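Local coordinates for 11S globulin seed storage protein (Amaranthus hypochondriacus, PDB 3QAC) that probably serves as a seed storage protein, a nutrient reservoir built from subunits with two cupin domains, at residues L63-S69 and T179-G185; V289-P294 and R306-V310; R332-A337 and T448-G454. Residue numbers count along the deposited sequence, not the author numbering.

Contact 1: residues L63-S69 and T179-G185; sequences LLPSFTS and TRFYLAG
This is an antiparallel strand pairing in the N-terminal cupin domain, where the short strand 180-182 lies along the end of strand 61-68. The strand axes approach to 4.6 Å at 152°. Phe67 and Phe181 form a hydrogen-bonded pair, with Phe67 N to Phe181 O and Phe181 N to Phe67 O both 2.8 Å; Ser66-Tyr182 and Thr68-Arg180 on either side of it are non-hydrogen-bonded pairs, CA to CA 4.0 and 4.4 Å. Leu183 N to Pro65 O (2.8 Å) and Thr68 OG1 to Thr179 O (2.7 Å) extend the bonding at the two ends, and a water joins Thr68 OG1 and Thr179 N. On one face Ser66 CB sits 3.6 Å from the Tyr182 ring centroid, a CH-pi contact, and Arg180 NH1 donates to Ser66 OG (3.1 Å); the guanidinium also forms salt bridges to Glu72 and Glu190. On the other face Phe67 (chi1 p) and Phe181 (chi1 m) have nearly parallel rings, slid apart with centroids 5.1 Å apart, so Phe181 CB rather than its ring covers Phe67. With Tyr340 of a neighbouring subunit stacked on Phe67, this part of the cupin jelly roll faces a subunit interface, consistent with 11S globulin oligomers.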
loop_
_atom_site.group_PDB
_atom_site.type_symbol
_atom_site.label_atom_id
_atom_site.label_comp_id
_atom_site.label_asym_id
_atom_site.label_seq_id
_atom_site.Cartn_x
_atom_site.Cartn_y
_atom_site.Cartn_z
ATOM N N LEU A 63 -24.007 -18.984 -12.620
ATOM C CA LEU A 63 -23.339 -18.529 -11.405
ATOM C C LEU A 63 -24.054 -17.282 -10.937
ATOM O O LEU A 63 -24.014 -16.254 -11.618
ATOM C CB LEU A 63 -21.871 -18.220 -11.669
ATOM C CG LEU A 63 -21.035 -17.655 -10.514
ATOM C CD1 LEU A 63 -20.858 -18.684 -9.371
ATOM C CD2 LEU A 63 -19.666 -17.142 -11.027
ATOM N N LEU A 64 -24.728 -17.385 -9.792
ATOM C CA LEU A 64 -25.528 -16.287 -9.262
ATOM C C LEU A 64 -24.659 -15.042 -9.088
ATOM O O LEU A 64 -23.457 -15.145 -8.888
ATOM C CB LEU A 64 -26.167 -16.684 -7.926
ATOM C CG LEU A 64 -27.018 -17.965 -7.882
ATOM C CD1 LEU A 64 -27.383 -18.310 -6.466
ATOM C CD2 LEU A 64 -28.273 -17.823 -8.700
ATOM N N PRO A 65 -25.262 -13.856 -9.185
ATOM C CA PRO A 65 -24.469 -12.656 -8.954
ATOM C C PRO A 65 -23.865 -12.621 -7.551
ATOM O O PRO A 65 -24.540 -12.904 -6.554
ATOM C CB PRO A 65 -25.494 -11.528 -9.106
ATOM C CG PRO A 65 -26.842 -12.204 -9.086
ATOM C CD PRO A 65 -26.587 -13.523 -9.722
ATOM N N SER A 66 -22.594 -12.254 -7.489
ATOM C CA SER A 66 -21.954 -11.991 -6.220
ATOM C C SER A 66 -20.858 -10.953 -6.404
ATOM O O SER A 66 -20.543 -10.542 -7.529
ATOM C CB SER A 66 -21.339 -13.269 -5.661
ATOM O OG SER A 66 -20.187 -13.633 -6.409
ATOM N N PHE A 67 -20.277 -10.534 -5.290
ATOM C CA PHE A 67 -19.058 -9.750 -5.332
ATOM C C PHE A 67 -18.162 -10.162 -4.174
ATOM O O PHE A 67 -18.608 -10.789 -3.236
ATOM C CB PHE A 67 -19.356 -8.250 -5.300
ATOM C CG PHE A 67 -20.327 -7.830 -4.217
ATOM C CD1 PHE A 67 -21.701 -7.933 -4.410
ATOM C CD2 PHE A 67 -19.866 -7.304 -3.020
ATOM C CE1 PHE A 67 -22.588 -7.519 -3.433
ATOM C CE2 PHE A 67 -20.753 -6.890 -2.031
ATOM C CZ PHE A 67 -22.113 -6.995 -2.242
ATOM N N THR A 68 -16.885 -9.815 -4.257
ATOM C CA THR A 68 -15.962 -10.065 -3.172
ATOM C C THR A 68 -15.131 -8.818 -3.020
ATOM O O THR A 68 -14.891 -8.110 -3.995
ATOM C CB THR A 68 -15.075 -11.322 -3.423
ATOM O OG1 THR A 68 -14.060 -11.414 -2.413
ATOM C CG2 THR A 68 -14.423 -11.274 -4.799
ATOM N N SER A 69 -14.724 -8.534 -1.790
ATOM C CA SER A 69 -13.961 -7.340 -1.477
ATOM C C SER A 69 -12.581 -7.361 -2.113
ATOM O O SER A 69 -11.928 -6.330 -2.189
ATOM C CB SER A 69 -13.804 -7.209 0.037
ATOM O OG SER A 69 -13.126 -8.344 0.541
ATOM N N THR A 179 -13.844 -12.691 1.316
ATOM C CA THR A 179 -15.185 -12.452 1.785
ATOM C C THR A 179 -16.052 -12.326 0.551
ATOM O O THR A 179 -15.797 -11.486 -0.323
ATOM C CB THR A 179 -15.253 -11.184 2.608
ATOM O OG1 THR A 179 -14.454 -11.355 3.784
ATOM C CG2 THR A 179 -16.662 -10.901 3.036
ATOM N N ARG A 180 -17.051 -13.193 0.452
ATOM C CA ARG A 180 -17.954 -13.139 -0.670
ATOM C C ARG A 180 -19.388 -12.834 -0.285
ATOM O O ARG A 180 -19.936 -13.425 0.648
ATOM C CB ARG A 180 -17.924 -14.432 -1.463
ATOM C CG ARG A 180 -18.563 -14.238 -2.834
ATOM C CD ARG A 180 -18.317 -15.424 -3.682
ATOM N NE ARG A 180 -16.913 -15.524 -4.032
ATOM C CZ ARG A 180 -16.410 -14.991 -5.129
ATOM N NH1 ARG A 180 -17.210 -14.327 -5.939
ATOM N NH2 ARG A 180 -15.127 -15.132 -5.418
ATOM N N PHE A 181 -19.988 -11.913 -1.037
ATOM C CA PHE A 181 -21.372 -11.517 -0.834
ATOM C C PHE A 181 -22.166 -11.923 -2.074
ATOM O O PHE A 181 -21.798 -11.561 -3.189
ATOM C CB PHE A 181 -21.477 -9.999 -0.654
ATOM C CG PHE A 181 -20.608 -9.429 0.448
ATOM C CD1 PHE A 181 -21.180 -8.904 1.594
ATOM C CD2 PHE A 181 -19.231 -9.385 0.318
ATOM C CE1 PHE A 181 -20.398 -8.354 2.601
ATOM C CE2 PHE A 181 -18.442 -8.835 1.318
ATOM C CZ PHE A 181 -19.029 -8.313 2.463
ATOM N N TYR A 182 -23.239 -12.688 -1.884
ATOM C CA TYR A 182 -24.114 -13.067 -2.996
ATOM C C TYR A 182 -25.377 -12.223 -3.023
ATOM O O TYR A 182 -25.848 -11.727 -1.988
ATOM C CB TYR A 182 -24.494 -14.549 -2.944
ATOM C CG TYR A 182 -23.460 -15.472 -3.541
ATOM C CD1 TYR A 182 -22.407 -15.950 -2.784
ATOM C CD2 TYR A 182 -23.532 -15.849 -4.861
ATOM C CE1 TYR A 182 -21.458 -16.803 -3.331
ATOM C CE2 TYR A 182 -22.590 -16.690 -5.420
ATOM C CZ TYR A 182 -21.556 -17.173 -4.654
ATOM O OH TYR A 182 -20.614 -18.016 -5.224
ATOM N N LEU A 183 -25.916 -12.073 -4.227
ATOM C CA LEU A 183 -27.058 -11.206 -4.463
ATOM C C LEU A 183 -28.323 -12.008 -4.695
ATOM O O LEU A 183 -29.371 -11.446 -4.994
ATOM C CB LEU A 183 -26.769 -10.322 -5.667
ATOM C CG LEU A 183 -25.854 -9.182 -5.255
ATOM C CD1 LEU A 183 -25.270 -8.476 -6.462
ATOM C CD2 LEU A 183 -26.666 -8.231 -4.393
ATOM N N ALA A 184 -28.209 -13.322 -4.570
ATOM C CA ALA A 184 -29.331 -14.219 -4.798
ATOM C C ALA A 184 -28.996 -15.607 -4.263
ATOM O O ALA A 184 -27.829 -15.947 -4.080
ATOM C CB ALA A 184 -29.664 -14.289 -6.307
ATOM N N GLY A 185 -30.023 -16.406 -4.016
ATOM C CA GLY A 185 -29.838 -17.789 -3.619
ATOM C C GLY A 185 -29.527 -17.964 -2.147
ATOM O O GLY A 185 -29.623 -17.028 -1.354
HETATM O O HOH W 1 -12.128 -10.731 -0.149
#

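Contact 2: residues V289-P294 and R306-V310; sequences VNVDDP and RLTTV
Val291 (chi1 m) lays its side chain over Val310 and Thr308 of strand 305-310: CG1 of Val291 is 3.3 Å from CG2 of Val310 and 3.9 Å from CG2 of Thr308. Two residues back, Val289 CG2 meets Val310 CG2 at 4.0 Å. Thr308 has chi1 m and Val310 chi1 t, and both point toward 289-294 from alternate positions of an extended strand, as does Arg306. No hydrogen bond joins the segments, and their CA atoms stay apart, 5.9 Å for Val291-Thr308 and 7.1 Å for Val289-Val310, so this is side-chain packing rather than strand pairing. Here the chain passes between the two cupin domains: Val289 is backbone-bonded to Ile139 of strand 138-142 and Val291 to Gly137 just before it, in the N-terminal domain, while 306-310 belongs to the C-terminal one. After Val289 the backbone enters a type I turn from Asn290 to Asp293, with an Asx turn inside it, Asn290 OD1 accepting from Asp292 N at 2.9 Å. Farther along, Arg306 (chi1 p) brings a guanidinium face over Pro294 CA, and Pro294 CB is 4.3 Å from Arg306 NE. Asp292 OD1 stays 4.3 Å from Arg306 NH2, beyond a salt bridge, and pairs instead with Lys327.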
loop_
_atom_site.group_PDB
_atom_site.type_symbol
_atom_site.label_atom_id
_atom_site.label_comp_id
_atom_site.label_asym_id
_atom_site.label_seq_id
_atom_site.Cartn_x
_atom_site.Cartn_y
_atom_site.Cartn_z
ATOM N N VAL A 289 -7.930 -10.443 -21.840
ATOM C CA VAL A 289 -7.216 -10.793 -23.060
ATOM C C VAL A 289 -7.044 -12.316 -23.139
ATOM O O VAL A 289 -6.778 -12.984 -22.144
ATOM C CB VAL A 289 -5.841 -10.063 -23.248
ATOM C CG1 VAL A 289 -5.687 -8.865 -22.324
ATOM C CG2 VAL A 289 -4.687 -11.037 -23.087
ATOM N N ASN A 290 -7.225 -12.860 -24.333
ATOM C CA ASN A 290 -7.078 -14.285 -24.525
ATOM C C ASN A 290 -5.609 -14.637 -24.731
ATOM O O ASN A 290 -4.975 -14.171 -25.680
ATOM C CB ASN A 290 -7.922 -14.742 -25.697
ATOM C CG ASN A 290 -8.132 -16.216 -25.699
ATOM O OD1 ASN A 290 -7.194 -16.972 -25.921
ATOM N ND2 ASN A 290 -9.363 -16.651 -25.440
ATOM N N VAL A 291 -5.057 -15.435 -23.823
ATOM C CA VAL A 291 -3.632 -15.749 -23.866
ATOM C C VAL A 291 -3.363 -16.935 -24.778
ATOM O O VAL A 291 -2.219 -17.348 -24.951
ATOM C CB VAL A 291 -3.050 -16.031 -22.464
ATOM C CG1 VAL A 291 -2.980 -14.750 -21.665
ATOM C CG2 VAL A 291 -3.884 -17.057 -21.756
ATOM N N ASP A 292 -4.420 -17.484 -25.363
ATOM C CA ASP A 292 -4.247 -18.538 -26.359
ATOM C C ASP A 292 -3.973 -17.969 -27.756
ATOM O O ASP A 292 -3.784 -18.709 -28.721
ATOM C CB ASP A 292 -5.448 -19.475 -26.356
ATOM C CG ASP A 292 -5.362 -20.492 -25.249
ATOM O OD1 ASP A 292 -4.239 -20.627 -24.709
ATOM O OD2 ASP A 292 -6.383 -21.161 -24.937
ATOM N N ASP A 293 -3.926 -16.646 -27.845
ATOM C CA ASP A 293 -3.691 -15.984 -29.113
ATOM C C ASP A 293 -2.194 -15.990 -29.396
ATOM O O ASP A 293 -1.453 -15.162 -28.869
ATOM C CB ASP A 293 -4.240 -14.562 -29.051
ATOM C CG ASP A 293 -4.045 -13.789 -30.352
ATOM O OD1 ASP A 293 -3.147 -14.148 -31.153
ATOM O OD2 ASP A 293 -4.790 -12.804 -30.564
ATOM N N PRO A 294 -1.748 -16.910 -30.260
ATOM C CA PRO A 294 -0.307 -17.111 -30.441
ATOM C C PRO A 294 0.431 -15.864 -30.928
ATOM O O PRO A 294 1.640 -15.768 -30.691
ATOM C CB PRO A 294 -0.232 -18.241 -31.480
ATOM C CG PRO A 294 -1.599 -18.869 -31.485
ATOM C CD PRO A 294 -2.535 -17.742 -31.181
ATOM N N ARG A 306 5.812 -21.412 -25.769
ATOM C CA ARG A 306 5.583 -19.982 -25.690
ATOM C C ARG A 306 5.148 -19.490 -24.306
ATOM O O ARG A 306 4.668 -20.255 -23.444
ATOM C CB ARG A 306 4.567 -19.540 -26.745
ATOM C CG ARG A 306 3.218 -20.175 -26.592
ATOM C CD ARG A 306 2.183 -19.398 -27.367
ATOM N NE ARG A 306 1.230 -20.280 -28.034
ATOM C CZ ARG A 306 0.065 -20.667 -27.517
ATOM N NH1 ARG A 306 -0.728 -21.475 -28.217
ATOM N NH2 ARG A 306 -0.313 -20.257 -26.303
ATOM N N LEU A 307 5.315 -18.189 -24.123
ATOM C CA LEU A 307 4.964 -17.520 -22.897
ATOM C C LEU A 307 4.184 -16.293 -23.318
ATOM O O LEU A 307 4.585 -15.584 -24.231
ATOM C CB LEU A 307 6.239 -17.144 -22.153
ATOM C CG LEU A 307 6.144 -16.669 -20.722
ATOM C CD1 LEU A 307 5.564 -17.787 -19.828
ATOM C CD2 LEU A 307 7.526 -16.266 -20.269
ATOM N N THR A 308 3.048 -16.060 -22.683
ATOM C CA THR A 308 2.191 -14.946 -23.053
ATOM C C THR A 308 1.794 -14.202 -21.802
ATOM O O THR A 308 1.209 -14.788 -20.893
ATOM C CB THR A 308 0.929 -15.433 -23.774
ATOM O OG1 THR A 308 1.303 -16.066 -24.997
ATOM C CG2 THR A 308 0.009 -14.274 -24.083
ATOM N N THR A 309 2.132 -12.918 -21.740
ATOM C CA THR A 309 1.886 -12.155 -20.523
ATOM C C THR A 309 0.651 -11.282 -20.618
ATOM O O THR A 309 0.348 -10.722 -21.664
ATOM C CB THR A 309 3.084 -11.282 -20.121
ATOM O OG1 THR A 309 3.231 -10.213 -21.062
ATOM C CG2 THR A 309 4.350 -12.099 -20.094
ATOM N N VAL A 310 -0.085 -11.209 -19.516
ATOM C CA VAL A 310 -1.131 -10.219 -19.366
ATOM C C VAL A 310 -0.687 -9.268 -18.274
ATOM O O VAL A 310 -0.522 -9.667 -17.109
ATOM C CB VAL A 310 -2.443 -10.841 -18.925
ATOM C CG1 VAL A 310 -3.559 -9.808 -19.024
ATOM C CG2 VAL A 310 -2.745 -12.040 -19.766
#

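Contact 3: residues R332-A337 and T448-G454; sequences RNAMMA and TLFRSSG
The start of strand 335-341 pairs antiparallel with the short strand 449-450 near the C-terminal end of the model. Met335 and Phe450 form a hydrogen-bonded pair, Met335 N to Phe450 O 2.9 Å and Phe450 N to Met335 O 2.8 Å, and Ala337 N reaches Thr448 O at 2.9 Å. On one face Met335, its chi1 off the wells at 96°, chi2 t and chi3 p, lays CG 4.1 Å from Phe450 CD1 and carries CE to 3.2 Å from Ser452 OG. Phe450 (chi1 m) brings CE1 to 3.3 Å from Ala337 CB; Arg444 makes a cation-pi contact with its ring. In the C-terminal cupin domain 449-450 thus extends a jelly-roll sheet, as 180-182 does in the N-terminal one, and Ser223 of a neighbouring subunit packs against Met335 and Phe450. On the opposite face Met336 is fully extended (t, t, t): its CB lies 3.8 Å from Leu449 CD2 (Leu449 m, t), and its CE 3.6 Å from Thr448 CG2. Two residues before strand 335-341 begins, Asn333 turns the backbone through the left-handed region (62/8). Arg451 leaves with CB away, then curls back through chi2 of 26° until Arg332 O lies over its guanidinium, 3.0 Å from Arg451 CZ. Arg451 NE bonds to Ser452 O at 3.3 Å, and NH1 to Glu303 O.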
loop_
_atom_site.group_PDB
_atom_site.type_symbol
_atom_site.label_atom_id
_atom_site.label_comp_id
_atom_site.label_asym_id
_atom_site.label_seq_id
_atom_site.Cartn_x
_atom_site.Cartn_y
_atom_site.Cartn_z
ATOM N N ARG A 332 6.811 -31.012 -25.705
ATOM C CA ARG A 332 7.472 -32.204 -25.171
ATOM C C ARG A 332 8.943 -31.960 -24.813
ATOM O O ARG A 332 9.726 -31.475 -25.627
ATOM C CB ARG A 332 7.289 -33.435 -26.092
ATOM C CG ARG A 332 8.135 -33.468 -27.374
ATOM C CD ARG A 332 9.087 -34.689 -27.424
ATOM N NE ARG A 332 8.546 -35.857 -28.130
ATOM C CZ ARG A 332 9.169 -36.500 -29.121
ATOM N NH1 ARG A 332 10.361 -36.092 -29.543
ATOM N NH2 ARG A 332 8.603 -37.555 -29.701
ATOM N N ASN A 333 9.282 -32.283 -23.566
ATOM C CA ASN A 333 10.649 -32.218 -23.031
ATOM C C ASN A 333 11.289 -30.832 -23.021
ATOM O O ASN A 333 12.472 -30.692 -22.728
ATOM C CB ASN A 333 11.559 -33.237 -23.719
ATOM C CG ASN A 333 11.007 -34.653 -23.640
ATOM O OD1 ASN A 333 10.353 -35.029 -22.663
ATOM N ND2 ASN A 333 11.261 -35.445 -24.676
ATOM N N ALA A 334 10.507 -29.810 -23.333
ATOM C CA ALA A 334 11.021 -28.457 -23.314
ATOM C C ALA A 334 11.054 -27.967 -21.883
ATOM O O ALA A 334 10.370 -28.508 -21.003
ATOM C CB ALA A 334 10.166 -27.544 -24.166
ATOM N N MET A 335 11.868 -26.950 -21.647
ATOM C CA MET A 335 11.968 -26.381 -20.317
ATOM C C MET A 335 11.970 -24.862 -20.352
ATOM O O MET A 335 12.321 -24.237 -21.356
ATOM C CB MET A 335 13.216 -26.894 -19.583
ATOM C CG MET A 335 14.408 -25.964 -19.673
ATOM S SD MET A 335 15.778 -26.477 -18.606
ATOM C CE MET A 335 15.820 -28.232 -18.967
ATOM N N MET A 336 11.532 -24.281 -19.245
ATOM C CA MET A 336 11.718 -22.866 -19.006
ATOM C C MET A 336 12.936 -22.758 -18.104
ATOM O O MET A 336 12.963 -23.343 -17.028
ATOM C CB MET A 336 10.484 -22.278 -18.331
ATOM C CG MET A 336 10.582 -20.785 -18.112
ATOM S SD MET A 336 8.975 -20.079 -17.744
ATOM C CE MET A 336 9.360 -18.335 -17.728
ATOM N N ALA A 337 13.957 -22.050 -18.564
ATOM C CA ALA A 337 15.189 -21.934 -17.808
ATOM C C ALA A 337 14.932 -21.512 -16.371
ATOM O O ALA A 337 13.946 -20.838 -16.078
ATOM C CB ALA A 337 16.131 -20.957 -18.463
ATOM N N THR A 448 14.696 -17.919 -22.654
ATOM C CA THR A 448 13.699 -18.273 -21.633
ATOM C C THR A 448 13.125 -19.676 -21.764
ATOM O O THR A 448 13.043 -20.404 -20.777
ATOM C CB THR A 448 12.517 -17.276 -21.633
ATOM O OG1 THR A 448 12.984 -15.978 -21.258
ATOM C CG2 THR A 448 11.431 -17.724 -20.657
ATOM N N LEU A 449 12.685 -20.026 -22.973
ATOM C CA LEU A 449 12.166 -21.357 -23.273
ATOM C C LEU A 449 13.154 -22.118 -24.143
ATOM O O LEU A 449 13.615 -21.601 -25.162
ATOM C CB LEU A 449 10.832 -21.250 -23.989
ATOM C CG LEU A 449 9.743 -20.577 -23.163
ATOM C CD1 LEU A 449 8.448 -20.539 -23.937
ATOM C CD2 LEU A 449 9.561 -21.321 -21.855
ATOM N N PHE A 450 13.482 -23.338 -23.727
ATOM C CA PHE A 450 14.489 -24.157 -24.392
ATOM C C PHE A 450 13.906 -25.486 -24.807
ATOM O O PHE A 450 13.042 -26.034 -24.129
ATOM C CB PHE A 450 15.636 -24.487 -23.441
ATOM C CG PHE A 450 16.269 -23.296 -22.809
ATOM C CD1 PHE A 450 17.014 -23.440 -21.652
ATOM C CD2 PHE A 450 16.128 -22.034 -23.368
ATOM C CE1 PHE A 450 17.613 -22.347 -21.065
ATOM C CE2 PHE A 450 16.709 -20.931 -22.784
ATOM C CZ PHE A 450 17.456 -21.079 -21.633
ATOM N N ARG A 451 14.407 -26.024 -25.909
ATOM C CA ARG A 451 14.109 -27.394 -26.248
ATOM C C ARG A 451 15.104 -28.272 -25.508
ATOM O O ARG A 451 16.314 -28.043 -25.571
ATOM C CB ARG A 451 14.195 -27.621 -27.750
ATOM C CG ARG A 451 13.612 -28.955 -28.154
ATOM C CD ARG A 451 12.569 -29.402 -27.132
ATOM N NE ARG A 451 12.286 -30.824 -27.249
ATOM C CZ ARG A 451 11.426 -31.341 -28.122
ATOM N NH1 ARG A 451 10.759 -30.544 -28.952
ATOM N NH2 ARG A 451 11.233 -32.654 -28.164
ATOM N N SER A 452 14.586 -29.257 -24.781
ATOM C CA SER A 452 15.418 -30.111 -23.932
ATOM C C SER A 452 15.170 -31.599 -24.185
ATOM O O SER A 452 14.234 -31.975 -24.897
ATOM C CB SER A 452 15.199 -29.784 -22.446
ATOM O OG SER A 452 15.723 -28.503 -22.123
ATOM N N SER A 453 16.025 -32.436 -23.602
ATOM C CA SER A 453 15.894 -33.887 -23.735
ATOM C C SER A 453 15.391 -34.522 -22.429
ATOM O O SER A 453 15.881 -34.202 -21.343
ATOM C CB SER A 453 17.220 -34.518 -24.182
ATOM O OG SER A 453 17.505 -34.211 -25.541
ATOM N N GLY A 454 14.409 -35.416 -22.541
ATOM C CA GLY A 454 13.774 -36.003 -21.375
ATOM C C GLY A 454 14.010 -37.496 -21.256
ATOM O O GLY A 454 13.972 -38.051 -20.157
HETATM O O HOH W 2 13.493 -18.471 -17.921
#

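How the contacts relate
From the N terminus, contact 1 comes first, closing a loop of 109 residues that holds much of the N-terminal cupin barrel. Contact 2 then closes a short loop of 11 residues where the chain crosses into the C-terminal domain, and contact 3 closes one of 110 residues around most of that domain. The three follow in series, with neither nesting nor crossing. Contacts 1 and 3 are comparable strand pairings in the two domains, their centres 42 Å apart on opposite sides of the chain's centre. Contacts 2 and 3 touch: Leu449 CD1 packs 3.3 Å from Arg306 N, and Leu307 CD2 lies 3.8 Å from Met336 CE, joining the two sheets of the C-terminal domain.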